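Local coordinates for lipoprotein (PDB 3O0Y) that is of unknown function but is a putative lipoprotein, probably related to the zinc metallopeptidases, at residues T101-Y115 with E456-A468. Numbering follows the deposited sequence.
Sequences TTKNNQQVMAGLTRY and ELPFLRRIAPYNA
R461 reaches across to helix 100-117 and fits knob-into-hole among N104, N105, V108 and M109. This is helix-on-loop packing within the largely helical DUF885 fold: one helix lies against a short helical turn and the linker to helix 467-483. R461 NH1 donates to N105 OD1 at 2.8 Å, tilted 29° from the carbonyl plane. The amide and guanidinium planes stand 77° apart. V108 CG2 lies over the centre of one guanidinium face, and L457 CD1 covers the opposite face nearer its rim. The R461 chain, CG anti to the carbonyl carbon (chi1 -78°), bends once at CG-CD, setting NH1 beside N105 OD1. With an alanine here, N105 OD1 would probably lose this donor, and V108 and L457 the group between them. M109 SD packs on L460 CB at 3.9 Å. L112 spreads its branches: CD1 meets A464 CB at 3.8 Å, while CD2 touches the Y466 ring and P465 CD. Y115 CE2 rests on P465 CG, and its hydroxyl hydrogen-bonds to W130 O. Second-shell R600 and N601 hydrogen-bond the side-chain amide of N104. Water 1 bridges N104 ND2 and R461 NH2. Water 2 accepts from N105 ND2 and donates to E456 O at 2.7 Å.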
loop_
_atom_site.group_PDB
_atom_site.type_symbol
_atom_site.label_atom_id
_atom_site.label_comp_id
_atom_site.label_asym_id
_atom_site.label_seq_id
_atom_site.Cartn_x
_atom_site.Cartn_y
_atom_site.Cartn_z
ATOM N N THR A 101 0.439 15.761 22.791
ATOM C CA THR A 101 1.141 14.653 22.140
ATOM C C THR A 101 0.910 13.371 22.920
ATOM O O THR A 101 0.635 12.328 22.348
ATOM C CB THR A 101 2.676 14.900 21.961
ATOM O OG1 THR A 101 2.844 16.086 21.170
ATOM C CG2 THR A 101 3.370 13.650 21.192
ATOM N N THR A 102 0.946 13.463 24.247
ATOM C CA THR A 102 0.773 12.277 25.068
ATOM C C THR A 102 -0.675 11.772 24.966
ATOM O O THR A 102 -0.942 10.574 24.797
ATOM C CB THR A 102 1.346 12.583 26.532
ATOM O OG1 THR A 102 2.753 12.923 26.385
ATOM C CG2 THR A 102 1.203 11.362 27.402
ATOM N N LYS A 103 -1.607 12.700 24.891
ATOM C CA LYS A 103 -2.985 12.339 24.665
ATOM C C LYS A 103 -3.206 11.740 23.293
ATOM O O LYS A 103 -3.947 10.755 23.088
ATOM C CB LYS A 103 -3.907 13.541 24.878
ATOM C CG LYS A 103 -3.851 14.061 26.337
ATOM C CD LYS A 103 -4.924 15.128 26.554
ATOM C CE LYS A 103 -4.707 16.000 27.802
ATOM N NZ LYS A 103 -4.087 17.355 27.475
ATOM N N ASN A 104 -2.564 12.337 22.304
ATOM C CA ASN A 104 -2.725 11.816 20.952
ATOM C C ASN A 104 -2.055 10.410 20.817
ATOM O O ASN A 104 -2.521 9.583 20.081
ATOM C CB ASN A 104 -2.065 12.748 19.934
ATOM C CG ASN A 104 -2.914 13.964 19.601
ATOM O OD1 ASN A 104 -4.088 14.070 20.007
ATOM N ND2 ASN A 104 -2.282 14.943 18.902
ATOM N N ASN A 105 -0.918 10.178 21.473
ATOM C CA ASN A 105 -0.324 8.845 21.470
ATOM C C ASN A 105 -1.313 7.801 21.978
ATOM O O ASN A 105 -1.401 6.740 21.405
ATOM C CB ASN A 105 0.943 8.777 22.312
ATOM C CG ASN A 105 2.155 9.425 21.654
ATOM O OD1 ASN A 105 2.200 9.564 20.463
ATOM N ND2 ASN A 105 3.197 9.733 22.472
ATOM N N GLN A 106 -2.040 8.110 23.054
ATOM C CA GLN A 106 -3.008 7.173 23.594
ATOM C C GLN A 106 -4.082 6.869 22.603
ATOM O O GLN A 106 -4.441 5.707 22.409
ATOM C CB GLN A 106 -3.637 7.716 24.895
ATOM C CG GLN A 106 -4.625 6.734 25.494
ATOM C CD GLN A 106 -5.147 7.258 26.844
ATOM O OE1 GLN A 106 -5.152 8.473 27.078
ATOM N NE2 GLN A 106 -5.422 6.369 27.755
ATOM N N GLN A 107 -4.661 7.910 22.027
ATOM C CA GLN A 107 -5.759 7.727 21.070
ATOM C C GLN A 107 -5.301 7.007 19.821
ATOM O O GLN A 107 -5.957 6.017 19.378
ATOM C CB GLN A 107 -6.384 9.050 20.709
ATOM C CG GLN A 107 -7.543 8.899 19.726
ATOM C CD GLN A 107 -8.384 10.200 19.593
ATOM O OE1 GLN A 107 -8.229 11.098 20.416
ATOM N NE2 GLN A 107 -9.313 10.256 18.598
ATOM N N VAL A 108 -4.169 7.414 19.261
ATOM C CA VAL A 108 -3.644 6.759 18.079
ATOM C C VAL A 108 -3.249 5.315 18.377
ATOM O O VAL A 108 -3.560 4.394 17.633
ATOM C CB VAL A 108 -2.471 7.497 17.465
ATOM C CG1 VAL A 108 -1.856 6.687 16.306
ATOM C CG2 VAL A 108 -2.968 8.893 17.059
ATOM N N MET A 109 -2.535 5.076 19.471
ATOM C CA MET A 109 -2.124 3.728 19.707
ATOM C C MET A 109 -3.289 2.768 20.065
ATOM O O MET A 109 -3.204 1.597 19.724
ATOM C CB MET A 109 -1.032 3.652 20.770
ATOM C CG MET A 109 0.278 4.207 20.297
ATOM S SD MET A 109 1.145 3.283 18.998
ATOM C CE MET A 109 1.322 1.668 19.865
ATOM N N ALA A 110 -4.311 3.246 20.766
ATOM C CA ALA A 110 -5.556 2.421 20.983
ATOM C C ALA A 110 -6.167 2.091 19.610
ATOM O O ALA A 110 -6.594 0.964 19.347
ATOM C CB ALA A 110 -6.593 3.146 21.912
ATOM N N GLY A 111 -6.173 3.082 18.715
ATOM C CA GLY A 111 -6.754 2.874 17.348
ATOM C C GLY A 111 -5.948 1.890 16.530
ATOM O O GLY A 111 -6.507 1.079 15.843
ATOM N N LEU A 112 -4.618 2.017 16.557
ATOM C CA LEU A 112 -3.774 1.160 15.767
ATOM C C LEU A 112 -3.800 -0.268 16.240
ATOM O O LEU A 112 -3.856 -1.203 15.455
ATOM C CB LEU A 112 -2.327 1.647 15.700
ATOM C CG LEU A 112 -1.901 2.696 14.780
ATOM C CD1 LEU A 112 -0.437 3.073 15.037
ATOM C CD2 LEU A 112 -2.136 2.156 13.352
ATOM N N THR A 113 -3.819 -0.488 17.577
ATOM C CA THR A 113 -3.869 -1.838 18.084
ATOM C C THR A 113 -5.229 -2.475 17.727
ATOM O O THR A 113 -5.347 -3.682 17.420
ATOM C CB THR A 113 -3.531 -1.912 19.561
ATOM O OG1 THR A 113 -4.308 -0.958 20.321
ATOM C CG2 THR A 113 -2.016 -1.677 19.791
ATOM N N ARG A 114 -6.296 -1.673 17.746
ATOM C CA ARG A 114 -7.613 -2.173 17.268
ATOM C C ARG A 114 -7.610 -2.443 15.738
ATOM O O ARG A 114 -8.181 -3.412 15.284
ATOM C CB ARG A 114 -8.730 -1.194 17.598
ATOM C CG ARG A 114 -10.065 -1.368 16.882
ATOM C CD ARG A 114 -10.786 -2.709 17.086
ATOM N NE ARG A 114 -12.008 -2.727 16.278
ATOM C CZ ARG A 114 -12.043 -2.908 14.960
ATOM N NH1 ARG A 114 -10.899 -3.160 14.271
ATOM N NH2 ARG A 114 -13.203 -2.813 14.344
ATOM N N TYR A 115 -6.902 -1.624 14.988
ATOM C CA TYR A 115 -6.797 -1.815 13.551
ATOM C C TYR A 115 -6.115 -3.153 13.277
ATOM O O TYR A 115 -6.608 -3.943 12.483
ATOM C CB TYR A 115 -5.946 -0.707 12.964
ATOM C CG TYR A 115 -5.619 -0.806 11.507
ATOM C CD1 TYR A 115 -6.565 -0.524 10.549
ATOM C CD2 TYR A 115 -4.318 -1.095 11.070
ATOM C CE1 TYR A 115 -6.247 -0.484 9.214
ATOM C CE2 TYR A 115 -3.993 -1.038 9.721
ATOM C CZ TYR A 115 -4.964 -0.755 8.801
ATOM O OH TYR A 115 -4.666 -0.673 7.490
ATOM N N GLU A 456 10.758 10.551 18.492
ATOM C CA GLU A 456 10.106 10.665 19.814
ATOM C C GLU A 456 8.741 9.990 19.934
ATOM O O GLU A 456 8.291 9.839 21.060
ATOM C CB GLU A 456 10.006 12.104 20.228
ATOM C CG GLU A 456 8.898 12.880 19.636
ATOM C CD GLU A 456 9.008 13.305 18.164
ATOM O OE1 GLU A 456 9.950 12.976 17.358
ATOM O OE2 GLU A 456 8.073 14.055 17.816
ATOM N N LEU A 457 8.137 9.506 18.840
ATOM C CA LEU A 457 6.825 8.859 18.890
ATOM C C LEU A 457 7.068 7.377 19.144
ATOM O O LEU A 457 8.091 6.813 18.737
ATOM C CB LEU A 457 6.106 9.036 17.559
ATOM C CG LEU A 457 5.744 10.488 17.215
ATOM C CD1 LEU A 457 5.028 10.529 15.863
ATOM C CD2 LEU A 457 4.906 11.180 18.307
ATOM N N PRO A 458 6.124 6.742 19.799
ATOM C CA PRO A 458 6.096 5.289 19.898
ATOM C C PRO A 458 6.290 4.661 18.548
ATOM O O PRO A 458 5.803 5.200 17.538
ATOM C CB PRO A 458 4.681 4.967 20.435
ATOM C CG PRO A 458 4.020 6.190 20.657
ATOM C CD PRO A 458 4.889 7.361 20.256
ATOM N N PHE A 459 6.994 3.533 18.487
ATOM C CA PHE A 459 7.442 3.021 17.200
ATOM C C PHE A 459 6.323 2.760 16.227
ATOM O O PHE A 459 6.410 3.161 15.063
ATOM C CB PHE A 459 8.263 1.752 17.287
ATOM C CG PHE A 459 8.803 1.326 15.980
ATOM C CD1 PHE A 459 9.943 1.865 15.472
ATOM C CD2 PHE A 459 8.152 0.344 15.278
ATOM C CE1 PHE A 459 10.422 1.419 14.213
ATOM C CE2 PHE A 459 8.583 -0.066 14.047
ATOM C CZ PHE A 459 9.713 0.492 13.508
ATOM N N LEU A 460 5.208 2.199 16.664
ATOM C CA LEU A 460 4.178 1.926 15.680
ATOM C C LEU A 460 3.576 3.206 15.066
ATOM O O LEU A 460 3.094 3.187 13.919
ATOM C CB LEU A 460 3.056 1.105 16.321
ATOM C CG LEU A 460 3.363 -0.387 16.543
ATOM C CD1 LEU A 460 2.102 -1.129 17.151
ATOM C CD2 LEU A 460 3.846 -1.104 15.285
ATOM N N ARG A 461 3.702 4.318 15.782
ATOM C CA ARG A 461 3.328 5.602 15.228
ATOM C C ARG A 461 4.238 6.108 14.137
ATOM O O ARG A 461 3.784 6.878 13.274
ATOM C CB ARG A 461 3.203 6.704 16.272
ATOM C CG ARG A 461 1.847 6.565 17.035
ATOM C CD ARG A 461 1.477 7.916 17.645
ATOM N NE ARG A 461 1.253 8.991 16.663
ATOM C CZ ARG A 461 1.006 10.250 16.955
ATOM N NH1 ARG A 461 0.955 10.710 18.218
ATOM N NH2 ARG A 461 0.827 11.124 15.977
ATOM N N ARG A 462 5.479 5.655 14.123
ATOM C CA ARG A 462 6.398 6.043 13.090
ATOM C C ARG A 462 6.163 5.361 11.724
ATOM O O ARG A 462 6.598 5.862 10.694
ATOM C CB ARG A 462 7.865 5.867 13.513
ATOM C CG ARG A 462 8.193 6.671 14.717
ATOM C CD ARG A 462 9.461 6.301 15.343
ATOM N NE ARG A 462 10.575 6.560 14.448
ATOM C CZ ARG A 462 11.830 6.145 14.673
ATOM N NH1 ARG A 462 12.133 5.499 15.796
ATOM N NH2 ARG A 462 12.804 6.459 13.840
ATOM N N ILE A 463 5.470 4.242 11.727
ATOM C CA ILE A 463 5.138 3.466 10.522
ATOM C C ILE A 463 3.635 3.228 10.350
ATOM O O ILE A 463 3.216 2.313 9.615
ATOM C CB ILE A 463 5.817 2.098 10.559
ATOM C CG1 ILE A 463 5.478 1.337 11.839
ATOM C CG2 ILE A 463 7.370 2.291 10.545
ATOM C CD1 ILE A 463 5.669 -0.251 11.707
ATOM N N ALA A 464 2.817 4.016 11.041
ATOM C CA ALA A 464 1.372 3.765 11.147
ATOM C C ALA A 464 0.790 3.747 9.738
ATOM O O ALA A 464 0.970 4.724 9.015
ATOM C CB ALA A 464 0.719 4.950 11.972
ATOM N N PRO A 465 0.064 2.682 9.352
ATOM C CA PRO A 465 -0.431 2.577 7.973
ATOM C C PRO A 465 -1.896 3.005 7.915
ATOM O O PRO A 465 -2.777 2.066 7.852
ATOM C CB PRO A 465 -0.472 1.082 7.725
ATOM C CG PRO A 465 -0.588 0.484 9.028
ATOM C CD PRO A 465 -0.096 1.421 10.076
ATOM N N TYR A 466 -2.207 4.213 8.306
ATOM C CA TYR A 466 -3.499 4.854 8.114
ATOM C C TYR A 466 -3.734 5.118 6.592
ATOM O O TYR A 466 -3.218 6.071 6.021
ATOM C CB TYR A 466 -3.537 6.162 8.891
ATOM C CG TYR A 466 -3.764 5.930 10.350
ATOM C CD1 TYR A 466 -5.010 5.489 10.799
ATOM C CD2 TYR A 466 -2.743 6.084 11.289
ATOM C CE1 TYR A 466 -5.214 5.194 12.157
ATOM C CE2 TYR A 466 -2.985 5.794 12.624
ATOM C CZ TYR A 466 -4.179 5.390 13.039
ATOM O OH TYR A 466 -4.408 5.149 14.405
ATOM N N ASN A 467 -4.523 4.301 5.976
ATOM C CA ASN A 467 -4.727 4.367 4.517
ATOM C C ASN A 467 -5.272 5.718 4.030
ATOM O O ASN A 467 -4.828 6.221 2.991
ATOM C CB ASN A 467 -5.707 3.215 4.138
ATOM C CG ASN A 467 -5.844 2.991 2.676
ATOM O OD1 ASN A 467 -4.893 2.614 1.996
ATOM N ND2 ASN A 467 -7.071 3.127 2.182
ATOM N N ALA A 468 -6.274 6.296 4.718
ATOM C CA ALA A 468 -6.883 7.533 4.273
ATOM C C ALA A 468 -5.880 8.664 4.394
ATOM O O ALA A 468 -5.720 9.453 3.473
ATOM C CB ALA A 468 -8.167 7.819 5.034
HETATM O O HOH W 1 0.531 13.966 17.574
HETATM O O HOH W 2 5.970 10.852 22.017
#